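Local coordinates for protein KLLA0C04147p (Kluyveromyces lactis, PDB 5H2D) that binds ergosterol in its oxysterol-binding (ORD) domain, the part of the longer Osh1 protein described here, and probably transfers sterols between membranes, at residues F129-R133 with Y419-R423; P159-G165 with L185-R191. One frame throughout, in Å; residues are numbered along the deposited sequence.

Both interactions belong to the oxysterol-binding domain and to its curved antiparallel strand system. Their centres lie about 17 Å apart and their nearest atoms about 8 Å apart, so they do not touch. Interaction 1 sets helix 419-424, near the C-terminal end of the chain, against strand 128-133. Interaction 2 joins the two strands of the hairpin 161-173 and 178-190. Strands 138-146 and 151-157 connect the two places, each paired with its neighbours. Along the chain, interaction 2 is nested inside the long loop that interaction 1 closes. The hairpin runs close to the sterol, with the Trp-186 side chain about 6 Å from the bound ergosterol, and the late helix packs back onto an early strand.

Interaction 1: F129-R133 with Y419-R423; sequences FEYSR and YWKQR
Strand 129-133 and helix 419-423 run nearly at right angles, at 84°, and their closest CA atoms, those of Glu-130 and Trp-420, are 9.5 Å apart. Long side chains bridge this gap, and Glu-130 is the centre of the contact. Its CG sits between the backbone N and the carbonyl carbon (chi1 59°), and the chain then extends to carry the carboxylate to the helix. Arg-423 comes from the opposite direction, with its chain extended from CG to NE. It grips the carboxylate side-on in a bidentate salt bridge. Arg-423 NE gives a bond to Glu-130 OE2 at 2.8 Å, in the guanidinium plane. Arg-423 NH2 reaches Glu-130 OE1 at 3.0 Å, tilted out of that plane and less straight. Both oxygens use their syn lone pairs. The anti lone pair of Glu-130 OE2 takes a third bond, from Tyr-419 OH at 2.5 Å. The tyrosine ring stands steeply to the carboxylate, with their planes 78° apart. Tyr-25 binds Glu-130 OE1 as well, and Arg-423 NH2 also reaches the carbonyl of Leu-23. With so many donors, the buried glutamate is likely to stay ionised. Trp-420 packs beside this group: its CH2 lies 3.9 Å from Glu-130 CB and 3.2 Å from Ser-132 OG. The serine hydroxyl is bonded to Ser-21 O. Within the helix, Tyr-419 CD2 lies over the centre of one face of the indole. One face of the Arg-423 guanidinium meets Trp-420 CZ3 near the rim. Helices 72-77 and 332-337 cover the other side of the strand; Phe-129 touches both and Tyr-131 touches 332-337. The arrangement is a helix packed across a strand of the ORD fold, with a buried bidentate Glu-Arg salt bridge joining the two.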
loop_
_atom_site.group_PDB
_atom_site.type_symbol
_atom_site.label_atom_id
_atom_site.label_comp_id
_atom_site.label_asym_id
_atom_site.label_seq_id
_atom_site.Cartn_x
_atom_site.Cartn_y
_atom_site.Cartn_z
ATOM N N PHE A 129 -9.357 -2.908 -7.901
ATOM C CA PHE A 129 -9.863 -2.728 -6.550
ATOM C C PHE A 129 -10.041 -1.238 -6.298
ATOM O O PHE A 129 -9.122 -0.449 -6.524
ATOM C CB PHE A 129 -8.936 -3.366 -5.493
ATOM C CG PHE A 129 -9.362 -3.077 -4.060
ATOM C CD1 PHE A 129 -10.547 -3.602 -3.559
ATOM C CD2 PHE A 129 -8.589 -2.276 -3.226
ATOM C CE1 PHE A 129 -10.954 -3.321 -2.266
ATOM C CE2 PHE A 129 -8.993 -2.004 -1.923
ATOM C CZ PHE A 129 -10.180 -2.529 -1.449
ATOM N N GLU A 130 -11.237 -0.858 -5.862
ATOM C CA GLU A 130 -11.521 0.519 -5.491
ATOM C C GLU A 130 -11.797 0.604 -4.000
ATOM O O GLU A 130 -12.262 -0.360 -3.383
ATOM C CB GLU A 130 -12.730 1.055 -6.253
ATOM C CG GLU A 130 -13.987 0.242 -6.002
ATOM C CD GLU A 130 -15.255 1.022 -6.354
ATOM O OE1 GLU A 130 -15.862 1.587 -5.418
ATOM O OE2 GLU A 130 -15.601 1.077 -7.562
ATOM N N TYR A 131 -11.501 1.765 -3.422
ATOM C CA TYR A 131 -11.778 1.992 -2.004
ATOM C C TYR A 131 -11.828 3.494 -1.772
ATOM O O TYR A 131 -10.814 4.184 -1.934
ATOM C CB TYR A 131 -10.710 1.326 -1.135
ATOM C CG TYR A 131 -10.866 1.422 0.367
ATOM C CD1 TYR A 131 -11.701 0.543 1.052
ATOM C CD2 TYR A 131 -10.123 2.338 1.106
ATOM C CE1 TYR A 131 -11.820 0.599 2.435
ATOM C CE2 TYR A 131 -10.228 2.398 2.495
ATOM C CZ TYR A 131 -11.075 1.529 3.146
ATOM O OH TYR A 131 -11.169 1.581 4.511
ATOM N N SER A 132 -13.001 4.004 -1.408
ATOM C CA SER A 132 -13.142 5.416 -1.091
ATOM C C SER A 132 -13.545 5.568 0.365
ATOM O O SER A 132 -14.208 4.699 0.942
ATOM C CB SER A 132 -14.176 6.085 -1.998
ATOM O OG SER A 132 -13.765 6.025 -3.352
ATOM N N ARG A 133 -13.124 6.683 0.965
ATOM C CA ARG A 133 -13.426 6.964 2.365
ATOM C C ARG A 133 -14.087 8.333 2.423
ATOM O O ARG A 133 -13.403 9.364 2.462
ATOM C CB ARG A 133 -12.167 6.893 3.222
ATOM C CG ARG A 133 -11.691 5.456 3.486
ATOM C CD ARG A 133 -12.613 4.697 4.421
ATOM N NE ARG A 133 -12.573 5.280 5.758
ATOM C CZ ARG A 133 -11.821 4.837 6.757
ATOM N NH1 ARG A 133 -11.042 3.772 6.601
ATOM N NH2 ARG A 133 -11.848 5.462 7.929
ATOM N N TYR A 419 -12.375 5.963 -14.817
ATOM C CA TYR A 419 -13.029 4.928 -14.020
ATOM C C TYR A 419 -14.184 5.486 -13.194
ATOM O O TYR A 419 -15.289 4.931 -13.200
ATOM C CB TYR A 419 -12.010 4.256 -13.107
ATOM C CG TYR A 419 -12.628 3.251 -12.159
ATOM C CD1 TYR A 419 -12.951 1.977 -12.604
ATOM C CD2 TYR A 419 -12.892 3.576 -10.820
ATOM C CE1 TYR A 419 -13.517 1.037 -11.750
ATOM C CE2 TYR A 419 -13.459 2.627 -9.950
ATOM C CZ TYR A 419 -13.763 1.365 -10.433
ATOM O OH TYR A 419 -14.298 0.399 -9.600
ATOM N N TRP A 420 -13.940 6.567 -12.453
ATOM C CA TRP A 420 -14.959 7.030 -11.520
ATOM C C TRP A 420 -16.153 7.637 -12.252
ATOM O O TRP A 420 -17.292 7.456 -11.810
ATOM C CB TRP A 420 -14.351 8.015 -10.519
ATOM C CG TRP A 420 -13.295 7.363 -9.655
ATOM C CD1 TRP A 420 -11.943 7.422 -9.831
ATOM C CD2 TRP A 420 -13.518 6.527 -8.508
ATOM N NE1 TRP A 420 -11.305 6.687 -8.850
ATOM C CE2 TRP A 420 -12.248 6.130 -8.028
ATOM C CE3 TRP A 420 -14.664 6.091 -7.830
ATOM C CZ2 TRP A 420 -12.093 5.322 -6.904
ATOM C CZ3 TRP A 420 -14.514 5.283 -6.714
ATOM C CH2 TRP A 420 -13.227 4.901 -6.267
ATOM N N LYS A 421 -15.919 8.330 -13.373
ATOM C CA LYS A 421 -17.042 8.865 -14.145
ATOM C C LYS A 421 -17.872 7.742 -14.751
ATOM O O LYS A 421 -19.109 7.762 -14.677
ATOM C CB LYS A 421 -16.527 9.801 -15.237
ATOM C CG LYS A 421 -15.661 10.916 -14.707
ATOM C CD LYS A 421 -15.336 11.954 -15.771
ATOM C CE LYS A 421 -14.644 11.342 -16.962
ATOM N NZ LYS A 421 -14.155 12.393 -17.905
ATOM N N GLN A 422 -17.219 6.750 -15.358
ATOM C CA GLN A 422 -17.975 5.641 -15.929
ATOM C C GLN A 422 -18.695 4.860 -14.844
ATOM O O GLN A 422 -19.793 4.349 -15.075
ATOM C CB GLN A 422 -17.056 4.727 -16.738
ATOM C CG GLN A 422 -16.350 5.448 -17.871
ATOM C CD GLN A 422 -15.734 4.499 -18.880
ATOM O OE1 GLN A 422 -15.998 3.296 -18.864
ATOM N NE2 GLN A 422 -14.911 5.042 -19.773
ATOM N N ARG A 423 -18.093 4.762 -13.659
ATOM C CA ARG A 423 -18.762 4.137 -12.522
ATOM C C ARG A 423 -19.995 4.935 -12.103
ATOM O O ARG A 423 -21.075 4.370 -11.886
ATOM C CB ARG A 423 -17.757 4.019 -11.375
ATOM C CG ARG A 423 -18.274 3.454 -10.056
ATOM C CD ARG A 423 -17.221 3.724 -8.996
ATOM N NE ARG A 423 -17.508 3.113 -7.700
ATOM C CZ ARG A 423 -18.282 3.653 -6.765
ATOM N NH1 ARG A 423 -18.879 4.814 -6.986
ATOM N NH2 ARG A 423 -18.460 3.034 -5.613
#

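Interaction 2: P159-G165 with L185-R191; sequences PKWDFFG and LWYLTIR
Leu-185 meets Gly-165 through its backbone: its O lies 3.4 Å from Gly-165 CA. Trp-186 then lays one face of its six-membered ring over that CA in a CH-pi contact. Phe-163 CZ also touches Trp-186 CE3, at 3.8 Å, with the rings inclined at 33°. The Trp-186 side chain lies about 6 Å from the bound ergosterol. Tyr-187 exchanges two backbone hydrogen bonds with Phe-164. Its ring runs nearly parallel to that of Phe-164 but slid aside, with planes 10° apart. Tyr-187 CB sits over the Phe-164 face, 3.6 Å from its centroid. The tyrosine hydroxyl is bonded to Thr-408. These strands form an antiparallel beta hairpin in the curved wall of the ORD fold. Leu-188 belongs to the face with Trp-186; its CG packs 3.9 Å from Phe-163 CD1. Thr-189 is hydrogen-bonded to Asp-162 by both backbone groups. A water joins Thr-189 OG1 to Asp-162 OD2. Ile-190 returns to the Leu-188 face and meets Trp-161 CB with CD1. Arg-191, bent at chi3 (-77°), turns its guanidinium to the other strand; its backbone N also bonds to Lys-160 O. Arg-191 NE donates almost straight to Pro-159 O at 2.9 Å. Arg-191 NH2 and NH1 meet Asp-162 OD1 and OD2 end-on, at 2.8 Å and 3.0 Å respectively, both from above the carboxylate plane. A leucine here would probably leave Asp-162 without its paired charge and the Pro-159 carbonyl without this donor. NH1 also pairs with Glu-198, and NH2 with the carbonyl of Ser-158.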
loop_
_atom_site.group_PDB
_atom_site.type_symbol
_atom_site.label_atom_id
_atom_site.label_comp_id
_atom_site.label_asym_id
_atom_site.label_seq_id
_atom_site.Cartn_x
_atom_site.Cartn_y
_atom_site.Cartn_z
ATOM N N PRO A 159 -8.429 15.975 -1.576
ATOM C CA PRO A 159 -8.337 17.422 -1.826
ATOM C C PRO A 159 -6.936 17.990 -1.632
ATOM O O PRO A 159 -6.512 18.849 -2.415
ATOM C CB PRO A 159 -9.344 18.015 -0.834
ATOM C CG PRO A 159 -10.381 16.966 -0.693
ATOM C CD PRO A 159 -9.587 15.647 -0.718
ATOM N N LYS A 160 -6.181 17.508 -0.641
ATOM C CA LYS A 160 -4.889 18.100 -0.316
ATOM C C LYS A 160 -3.694 17.278 -0.787
ATOM O O LYS A 160 -2.559 17.742 -0.664
ATOM C CB LYS A 160 -4.776 18.323 1.194
ATOM C CG LYS A 160 -5.890 19.186 1.780
ATOM C CD LYS A 160 -5.583 19.587 3.219
ATOM C CE LYS A 160 -6.718 20.427 3.795
ATOM N NZ LYS A 160 -6.208 21.549 4.628
ATOM N N TRP A 161 -3.906 16.074 -1.318
ATOM C CA TRP A 161 -2.770 15.237 -1.687
ATOM C C TRP A 161 -3.228 14.149 -2.652
ATOM O O TRP A 161 -4.383 13.719 -2.619
ATOM C CB TRP A 161 -2.106 14.589 -0.458
ATOM C CG TRP A 161 -3.070 13.836 0.433
ATOM C CD1 TRP A 161 -3.716 14.321 1.534
ATOM C CD2 TRP A 161 -3.488 12.467 0.299
ATOM N NE1 TRP A 161 -4.512 13.349 2.093
ATOM C CE2 TRP A 161 -4.392 12.201 1.351
ATOM C CE3 TRP A 161 -3.184 11.448 -0.606
ATOM C CZ2 TRP A 161 -4.998 10.951 1.519
ATOM C CZ3 TRP A 161 -3.787 10.205 -0.436
ATOM C CH2 TRP A 161 -4.689 9.972 0.612
ATOM N N ASP A 162 -2.309 13.731 -3.515
ATOM C CA ASP A 162 -2.474 12.550 -4.351
ATOM C C ASP A 162 -1.354 11.572 -4.027
ATOM O O ASP A 162 -0.312 11.947 -3.481
ATOM C CB ASP A 162 -2.430 12.892 -5.844
ATOM C CG ASP A 162 -3.420 13.966 -6.228
ATOM O OD1 ASP A 162 -4.566 13.941 -5.728
ATOM O OD2 ASP A 162 -3.021 14.854 -7.018
ATOM N N PHE A 163 -1.564 10.304 -4.379
ATOM C CA PHE A 163 -0.568 9.268 -4.112
ATOM C C PHE A 163 -0.746 8.175 -5.152
ATOM O O PHE A 163 -1.807 7.550 -5.211
ATOM C CB PHE A 163 -0.721 8.693 -2.699
ATOM C CG PHE A 163 0.324 7.667 -2.327
ATOM C CD1 PHE A 163 1.681 7.911 -2.535
ATOM C CD2 PHE A 163 -0.045 6.486 -1.696
ATOM C CE1 PHE A 163 2.648 6.966 -2.157
ATOM C CE2 PHE A 163 0.913 5.558 -1.316
ATOM C CZ PHE A 163 2.255 5.795 -1.552
ATOM N N PHE A 164 0.286 7.916 -5.947
ATOM C CA PHE A 164 0.168 6.872 -6.957
ATOM C C PHE A 164 1.523 6.223 -7.181
ATOM O O PHE A 164 2.573 6.792 -6.867
ATOM C CB PHE A 164 -0.411 7.412 -8.279
ATOM C CG PHE A 164 0.465 8.430 -8.990
ATOM C CD1 PHE A 164 1.453 8.019 -9.876
ATOM C CD2 PHE A 164 0.245 9.794 -8.823
ATOM C CE1 PHE A 164 2.239 8.961 -10.560
ATOM C CE2 PHE A 164 1.031 10.734 -9.510
ATOM C CZ PHE A 164 2.012 10.307 -10.369
ATOM N N GLY A 165 1.493 5.007 -7.705
ATOM C CA GLY A 165 2.753 4.363 -8.026
ATOM C C GLY A 165 2.539 2.962 -8.536
ATOM O O GLY A 165 1.409 2.518 -8.772
ATOM N N LEU A 185 8.426 3.029 -8.506
ATOM C CA LEU A 185 8.532 4.355 -7.920
ATOM C C LEU A 185 7.164 4.843 -7.448
ATOM O O LEU A 185 6.142 4.605 -8.102
ATOM C CB LEU A 185 9.114 5.338 -8.938
ATOM C CG LEU A 185 9.535 6.724 -8.466
ATOM C CD1 LEU A 185 10.629 6.628 -7.407
ATOM C CD2 LEU A 185 10.006 7.544 -9.665
ATOM N N TRP A 186 7.156 5.521 -6.308
ATOM C CA TRP A 186 5.940 6.062 -5.710
ATOM C C TRP A 186 5.958 7.587 -5.744
ATOM O O TRP A 186 7.004 8.213 -5.541
ATOM C CB TRP A 186 5.790 5.533 -4.280
ATOM C CG TRP A 186 5.585 4.059 -4.371
ATOM C CD1 TRP A 186 6.554 3.101 -4.393
ATOM C CD2 TRP A 186 4.340 3.382 -4.574
ATOM N NE1 TRP A 186 5.987 1.865 -4.550
ATOM C CE2 TRP A 186 4.626 2.010 -4.667
ATOM C CE3 TRP A 186 3.008 3.802 -4.645
ATOM C CZ2 TRP A 186 3.632 1.053 -4.846
ATOM C CZ3 TRP A 186 2.019 2.847 -4.829
ATOM C CH2 TRP A 186 2.336 1.488 -4.914
ATOM N N TYR A 187 4.795 8.174 -6.018
ATOM C CA TYR A 187 4.648 9.604 -6.274
ATOM C C TYR A 187 3.637 10.162 -5.297
ATOM O O TYR A 187 2.473 9.744 -5.304
ATOM C CB TYR A 187 4.150 9.858 -7.696
ATOM C CG TYR A 187 5.076 9.492 -8.828
ATOM C CD1 TYR A 187 5.300 8.159 -9.176
ATOM C CD2 TYR A 187 5.690 10.482 -9.596
ATOM C CE1 TYR A 187 6.137 7.822 -10.234
ATOM C CE2 TYR A 187 6.532 10.153 -10.657
ATOM C CZ TYR A 187 6.747 8.824 -10.978
ATOM O OH TYR A 187 7.571 8.491 -12.037
ATOM N N LEU A 188 4.044 11.142 -4.498
ATOM C CA LEU A 188 3.163 11.714 -3.493
ATOM C C LEU A 188 3.120 13.219 -3.714
ATOM O O LEU A 188 4.158 13.885 -3.640
ATOM C CB LEU A 188 3.639 11.350 -2.084
ATOM C CG LEU A 188 2.570 11.385 -0.992
ATOM C CD1 LEU A 188 2.960 10.490 0.177
ATOM C CD2 LEU A 188 2.355 12.816 -0.511
ATOM N N THR A 189 1.939 13.729 -4.055
ATOM C CA THR A 189 1.740 15.136 -4.376
ATOM C C THR A 189 1.034 15.807 -3.210
ATOM O O THR A 189 0.010 15.310 -2.735
ATOM C CB THR A 189 0.909 15.297 -5.651
ATOM O OG1 THR A 189 1.588 14.692 -6.754
ATOM C CG2 THR A 189 0.679 16.781 -5.955
ATOM N N ILE A 190 1.575 16.937 -2.747
ATOM C CA ILE A 190 0.955 17.711 -1.679
ATOM C C ILE A 190 0.524 19.049 -2.259
ATOM O O ILE A 190 1.286 19.674 -3.000
ATOM C CB ILE A 190 1.900 17.927 -0.484
ATOM C CG1 ILE A 190 2.224 16.603 0.220
ATOM C CG2 ILE A 190 1.269 18.920 0.497
ATOM C CD1 ILE A 190 1.076 16.041 1.043
ATOM N N ARG A 191 -0.703 19.464 -1.939
ATOM C CA ARG A 191 -1.190 20.819 -2.205
ATOM C C ARG A 191 -1.214 21.580 -0.882
ATOM O O ARG A 191 -2.191 21.474 -0.127
ATOM C CB ARG A 191 -2.586 20.780 -2.836
ATOM C CG ARG A 191 -2.580 20.400 -4.314
ATOM C CD ARG A 191 -3.979 20.145 -4.855
ATOM N NE ARG A 191 -4.499 18.838 -4.461
ATOM C CZ ARG A 191 -4.152 17.688 -5.043
ATOM N NH1 ARG A 191 -3.272 17.669 -6.037
ATOM N NH2 ARG A 191 -4.684 16.549 -4.619
HETATM O O HOH W 1 -0.996 14.647 -8.577
#